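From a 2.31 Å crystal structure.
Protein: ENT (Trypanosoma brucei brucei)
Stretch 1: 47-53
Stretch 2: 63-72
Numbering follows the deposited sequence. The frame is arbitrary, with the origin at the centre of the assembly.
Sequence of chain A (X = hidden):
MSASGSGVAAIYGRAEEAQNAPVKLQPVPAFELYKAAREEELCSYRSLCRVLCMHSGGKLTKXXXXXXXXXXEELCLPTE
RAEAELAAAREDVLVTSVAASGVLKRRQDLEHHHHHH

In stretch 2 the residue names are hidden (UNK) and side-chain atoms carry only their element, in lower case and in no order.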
ATOM      1  N   SER A  47      -1.644   2.936  -1.688  1.00 59.13           N
ATOM      2  CA  SER A  47      -1.134   3.650  -0.549  1.00 59.13           C
ATOM      3  C   SER A  47      -0.834   2.670   0.586  1.00 62.83           C
ATOM      4  O   SER A  47       0.031   2.928   1.430  1.00 67.89           O
ATOM      5  CB  SER A  47      -2.132   4.712  -0.103  1.00 57.64           C
ATOM      6  OG  SER A  47      -3.189   4.090   0.587  1.00 68.74           O
ATOM      7  N   LEU A  48      -1.529   1.537   0.593  1.00 59.33           N
ATOM      8  CA  LEU A  48      -1.292   0.498   1.589  1.00 58.89           C
ATOM      9  C   LEU A  48       0.061  -0.168   1.397  1.00 57.22           C
ATOM     10  O   LEU A  48       0.786  -0.409   2.359  1.00 56.04           O
ATOM     11  CB  LEU A  48      -2.388  -0.561   1.523  1.00 65.27           C
ATOM     12  CG  LEU A  48      -3.314  -0.739   2.720  1.00 70.34           C
ATOM     13  CD1 LEU A  48      -3.994  -2.081   2.580  1.00 72.47           C
ATOM     14  CD2 LEU A  48      -2.541  -0.664   4.016  1.00 63.50           C
ATOM     15  N   CYS A  49       0.389  -0.500   0.155  1.00 58.13           N
ATOM     16  CA  CYS A  49       1.702  -1.069  -0.132  1.00 58.09           C
ATOM     17  C   CYS A  49       2.850  -0.116   0.240  1.00 59.88           C
ATOM     18  O   CYS A  49       3.822  -0.518   0.869  1.00 60.29           O
ATOM     19  CB  CYS A  49       1.792  -1.435  -1.610  1.00 58.47           C
ATOM     20  SG  CYS A  49       0.820  -2.889  -2.031  1.00 64.51           S
ATOM     21  N   ARG A  50       2.731   1.149  -0.149  1.00 62.25           N
ATOM     22  CA  ARG A  50       3.833   2.098   0.010  1.00 63.82           C
ATOM     23  C   ARG A  50       4.164   2.263   1.479  1.00 64.52           C
ATOM     24  O   ARG A  50       5.307   2.078   1.924  1.00 64.08           O
ATOM     25  CB  ARG A  50       3.478   3.453  -0.611  1.00 64.02           C
ATOM     26  CG  ARG A  50       3.091   3.356  -2.070  1.00 68.98           C
ATOM     27  CD  ARG A  50       2.212   4.518  -2.493  1.00 67.59           C
ATOM     28  NE  ARG A  50       2.800   5.782  -2.086  1.00 68.66           N
ATOM     29  CZ  ARG A  50       3.844   6.356  -2.676  1.00 75.93           C
ATOM     30  NH1 ARG A  50       4.448   5.782  -3.710  1.00 71.77           N
ATOM     31  NH2 ARG A  50       4.294   7.505  -2.202  1.00 65.13           N
ATOM     32  N   VAL A  51       3.124   2.592   2.223  1.00 56.34           N
ATOM     33  CA  VAL A  51       3.209   2.818   3.639  1.00 58.73           C
ATOM     34  C   VAL A  51       3.696   1.584   4.427  1.00 62.28           C
ATOM     35  O   VAL A  51       4.523   1.704   5.329  1.00 65.14           O
ATOM     36  CB  VAL A  51       1.831   3.310   4.112  1.00 58.06           C
ATOM     37  CG1 VAL A  51       1.587   2.948   5.517  1.00 63.70           C
ATOM     38  CG2 VAL A  51       1.730   4.798   3.919  1.00 59.69           C
ATOM     39  N   LEU A  52       3.213   0.394   4.101  1.00 61.50           N
ATOM     40  CA  LEU A  52       3.711  -0.778   4.816  1.00 62.42           C
ATOM     41  C   LEU A  52       5.184  -1.027   4.472  1.00 64.27           C
ATOM     42  O   LEU A  52       5.942  -1.576   5.283  1.00 61.89           O
ATOM     43  CB  LEU A  52       2.866  -2.015   4.501  1.00 60.04           C
ATOM     44  CG  LEU A  52       1.477  -1.969   5.136  1.00 60.63           C
ATOM     45  CD1 LEU A  52       0.776  -3.329   5.108  1.00 58.67           C
ATOM     46  CD2 LEU A  52       1.553  -1.412   6.552  1.00 58.51           C
ATOM     47  N   CYS A  53       5.598  -0.600   3.282  1.00 60.80           N
ATOM     48  CA  CYS A  53       7.001  -0.708   2.903  1.00 68.52           C
ATOM     49  C   CYS A  53       7.858   0.388   3.548  1.00 66.38           C
ATOM     50  O   CYS A  53       9.051   0.198   3.773  1.00 70.38           O
ATOM     51  CB  CYS A  53       7.143  -0.655   1.388  1.00 59.87           C
ATOM     52  SG  CYS A  53       6.469  -2.077   0.577  1.00 69.76           S
ATOM     53  N   UNK A  63       1.727  -9.684  10.208  1.00 54.30           N
ATOM     54  CA  UNK A  63       0.546  -8.836  10.298  1.00 59.81           C
ATOM     55  C   UNK A  63       0.410  -8.043   9.006  1.00 57.94           C
ATOM     56  O   UNK A  63      -0.663  -7.999   8.401  1.00 59.90           O
ATOM     57  c   UNK A  63      -0.623  -6.195  12.921  1.00 60.95           C
ATOM     58  n   UNK A  63      -0.250  -4.932  12.979  1.00 65.42           N
ATOM     59  c   UNK A  63      -0.492  -6.874  11.559  1.00 62.25           C
ATOM     60  o   UNK A  63      -1.073  -6.796  13.901  1.00 71.98           O
ATOM     61  c   UNK A  63       0.630  -7.893  11.509  1.00 52.37           C
ATOM     62  N   UNK A  64       1.506  -7.438   8.559  1.00 57.79           N
ATOM     63  CA  UNK A  64       1.449  -6.613   7.360  1.00 57.69           C
ATOM     64  C   UNK A  64       1.062  -7.460   6.157  1.00 59.64           C
ATOM     65  O   UNK A  64       0.279  -7.017   5.313  1.00 65.16           O
ATOM     66  c   UNK A  64       3.012  -4.801   8.162  1.00 57.18           C
ATOM     67  n   UNK A  64       4.696  -3.243   8.931  1.00 53.74           N
ATOM     68  o   UNK A  64       5.362  -4.997   7.684  1.00 62.84           O
ATOM     69  c   UNK A  64       2.780  -5.895   7.138  1.00 57.02           C
ATOM     70  c   UNK A  64       4.462  -4.350   8.238  1.00 65.12           C
ATOM     71  N   UNK A  65       1.578  -8.684   6.084  1.00 59.88           N
ATOM     72  CA  UNK A  65       1.203  -9.578   4.983  1.00 66.33           C
ATOM     73  C   UNK A  65      -0.292  -9.878   5.051  1.00 64.18           C
ATOM     74  O   UNK A  65      -0.997  -9.878   4.033  1.00 64.63           O
ATOM     75  c   UNK A  65       4.158 -12.050   4.374  1.00 63.37           C
ATOM     76  n   UNK A  65       4.440 -13.958   7.527  1.00 69.45           N
ATOM     77  c   UNK A  65       4.655 -13.008   6.617  1.00 69.07           C
ATOM     78  n   UNK A  65       5.509 -12.026   6.894  1.00 67.44           N
ATOM     79  c   UNK A  65       3.475 -10.711   4.711  1.00 61.24           C
ATOM     80  c   UNK A  65       2.001 -10.885   5.028  1.00 59.11           C
ATOM     81  n   UNK A  65       4.010 -13.041   5.448  1.00 68.76           N
ATOM     82  N   UNK A  66      -0.780 -10.110   6.260  1.00 59.33           N
ATOM     83  CA  UNK A  66      -2.193 -10.426   6.441  1.00 63.00           C
ATOM     84  C   UNK A  66      -3.095  -9.247   6.116  1.00 58.04           C
ATOM     85  O   UNK A  66      -4.239  -9.433   5.726  1.00 58.49           O
ATOM     86  n   UNK A  66      -1.399 -16.074  10.862  1.00 55.91           N
ATOM     87  n   UNK A  66      -1.819 -14.158   9.659  1.00 56.34           N
ATOM     88  c   UNK A  66      -1.782 -12.201   8.193  1.00 58.26           C
ATOM     89  n   UNK A  66      -2.421 -14.257  11.875  1.00 55.46           N
ATOM     90  c   UNK A  66      -2.303 -12.795   9.486  1.00 60.30           C
ATOM     91  c   UNK A  66      -2.457 -10.894   7.870  1.00 59.60           C
ATOM     92  c   UNK A  66      -1.877 -14.829  10.800  1.00 61.20           C
ATOM     93  N   UNK A  67      -2.598  -8.033   6.305  1.00 58.35           N
ATOM     94  CA  UNK A  67      -3.392  -6.859   5.966  1.00 59.30           C
ATOM     95  C   UNK A  67      -3.515  -6.754   4.453  1.00 59.57           C
ATOM     96  O   UNK A  67      -4.589  -6.490   3.922  1.00 56.95           O
ATOM     97  c   UNK A  67      -2.789  -5.594   6.546  1.00 58.42           C
ATOM     98  c   UNK A  67      -3.391  -4.369   5.865  1.00 55.53           C
ATOM     99  c   UNK A  67      -3.012  -5.564   8.057  1.00 57.14           C
ATOM    100  c   UNK A  67      -2.160  -4.532   8.755  1.00 60.16           C
ATOM    101  N   UNK A  68      -2.414  -6.993   3.758  1.00 56.43           N
ATOM    102  CA  UNK A  68      -2.445  -6.938   2.310  1.00 58.89           C
ATOM    103  C   UNK A  68      -3.343  -8.035   1.767  1.00 61.10           C
ATOM    104  O   UNK A  68      -4.170  -7.793   0.896  1.00 64.86           O
ATOM    105  c   UNK A  68      -0.127  -5.841   1.960  1.00 58.02           C
ATOM    106  c   UNK A  68      -0.783  -4.573   1.443  1.00 58.42           C
ATOM    107  c   UNK A  68      -1.032  -7.053   1.725  1.00 57.08           C
ATOM    108  c   UNK A  68       1.231  -6.046   1.307  1.00 66.07           C
ATOM    109  N   UNK A  69      -3.182  -9.243   2.294  1.00 69.34           N
ATOM    110  CA  UNK A  69      -3.967 -10.391   1.854  1.00 61.75           C
ATOM    111  C   UNK A  69      -5.465 -10.166   2.082  1.00 61.97           C
ATOM    112  O   UNK A  69      -6.287 -10.508   1.237  1.00 60.56           O
ATOM    113  c   UNK A  69      -4.348 -12.892   2.260  1.00 64.95           C
ATOM    114  c   UNK A  69      -3.982 -14.130   3.089  1.00 69.19           C
ATOM    115  o   UNK A  69      -3.197 -14.023   4.069  1.00 62.53           O
ATOM    116  c   UNK A  69      -3.502 -11.654   2.579  1.00 60.80           C
ATOM    117  o   UNK A  69      -4.490 -15.228   2.746  1.00 74.49           O
ATOM    118  N   UNK A  70      -5.823  -9.578   3.216  1.00 57.89           N
ATOM    119  CA  UNK A  70      -7.232  -9.366   3.522  1.00 57.62           C
ATOM    120  C   UNK A  70      -7.850  -8.295   2.622  1.00 60.29           C
ATOM    121  O   UNK A  70      -8.975  -8.447   2.161  1.00 58.98           O
ATOM    122  o   UNK A  70      -7.142 -11.320   5.412  1.00 61.71           O
ATOM    123  c   UNK A  70      -7.218 -10.180   5.926  1.00 64.49           C
ATOM    124  c   UNK A  70      -7.412  -8.987   4.996  1.00 59.31           C
ATOM    125  o   UNK A  70      -7.137  -9.988   7.165  1.00 65.83           O
ATOM    126  N   UNK A  71      -7.115  -7.214   2.374  1.00 61.77           N
ATOM    127  CA  UNK A  71      -7.599  -6.145   1.503  1.00 61.43           C
ATOM    128  C   UNK A  71      -7.706  -6.604   0.031  1.00 60.66           C
ATOM    129  O   UNK A  71      -8.555  -6.129  -0.717  1.00 60.71           O
ATOM    130  s   UNK A  71      -8.413  -3.616   3.278  1.00 59.49           S
ATOM    131  c   UNK A  71      -8.632  -2.443   1.945  1.00 56.42           C
ATOM    132  c   UNK A  71      -6.685  -4.924   1.609  1.00 55.18           C
ATOM    133  c   UNK A  71      -6.753  -4.225   2.939  1.00 59.03           C
ATOM    134  N   UNK A  72      -6.845  -7.523  -0.381  1.00 55.79           N
ATOM    135  CA  UNK A  72      -6.931  -8.068  -1.734  1.00 61.54           C
ATOM    136  C   UNK A  72      -8.290  -8.700  -1.922  1.00 63.92           C
ATOM    137  O   UNK A  72      -8.940  -8.530  -2.949  1.00 65.88           O
ATOM    138  c   UNK A  72      -4.511  -8.491  -2.312  1.00 61.61           C
ATOM    139  c   UNK A  72      -3.605  -9.471  -3.065  1.00 62.24           C
ATOM    140  c   UNK A  72      -5.838  -9.103  -1.991  1.00 58.68           C
ATOM    141  c   UNK A  72      -2.306 -10.381  -1.163  1.00 71.57           C
ATOM    142  n   UNK A  72      -3.104 -10.546  -2.221  1.00 66.24           N
ATOM    143  n   UNK A  72      -1.915 -11.446  -0.464  1.00 73.38           N
ATOM    144  n   UNK A  72      -1.897  -9.165  -0.791  1.00 67.25           N
TER

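Position 63 has five side-chain atoms: three carbons in a row, the third carrying one oxygen and one nitrogen. This is an amide on a two-methylene arm. It touches nothing on stretch 1. The residue is Q63.

Position 64 has the same atom set, three carbons ending in one oxygen and one nitrogen. Its CB lies 3.8 Å from CD1 of L52, and its backbone O lies 3.7 Å from the same CD1. The residue is Q64.

Position 65 has three carbons, a nitrogen, then a carbon carrying two more nitrogens. This is a guanidinium group. Its CA-to-CB bond points away from stretch 1. The residue is R65, and its NH1 is hydrogen-bonded elsewhere in the structure.

Position 66 repeats that guanidinium pattern. It stays out of reach of stretch 1. The residue is R66.

Position 67 has four carbons. The fork is at the first, and one arm is two carbons long. The one-carbon arm lies 4.0 Å from CD1 of L48 and 4.4 Å from CD1 of L52. A fork at CB with unequal arms means I67.

Position 68 also has four carbons, but the fork is at the second. That branch carbon lies 4.1 Å from CD1 of L52. One terminal carbon is 4.2 Å from CD1 of L48 and also 4.2 Å from SG of C49. The residue is L68.

Position 69 has three carbons, the third carrying two oxygens. It makes no contact with stretch 1. The carboxylate on a two-methylene arm identifies E69.

Position 70 has two carbons, the second carrying two oxygens. The carboxylate is one carbon shorter, and it too is out of reach. The residue is D70.

Position 71 has two carbons, a sulfur and a last carbon, unbranched. The second carbon lies 3.5 Å from CD1 of L48. The thioether identifies M71.

Position 72 has three carbons, a nitrogen, and a carbon with two more nitrogens. It does not touch stretch 1. The residue is R72.

The two helices run antiparallel, at 179°, with axes 10.8 Å apart. L48 pairs with L68 and L52 with Q64 in the backbone register. L48 and L52 are one turn apart, so both point toward stretch 2. CD1 of L48 meets I67, L68 and M71; CD1 of L52 meets Q64, I67 and L68. No hydrogen bond crosses. The contact is apolar packing, burying 340 Å².

Stretch 2 (63-72) QQRRILEDMR
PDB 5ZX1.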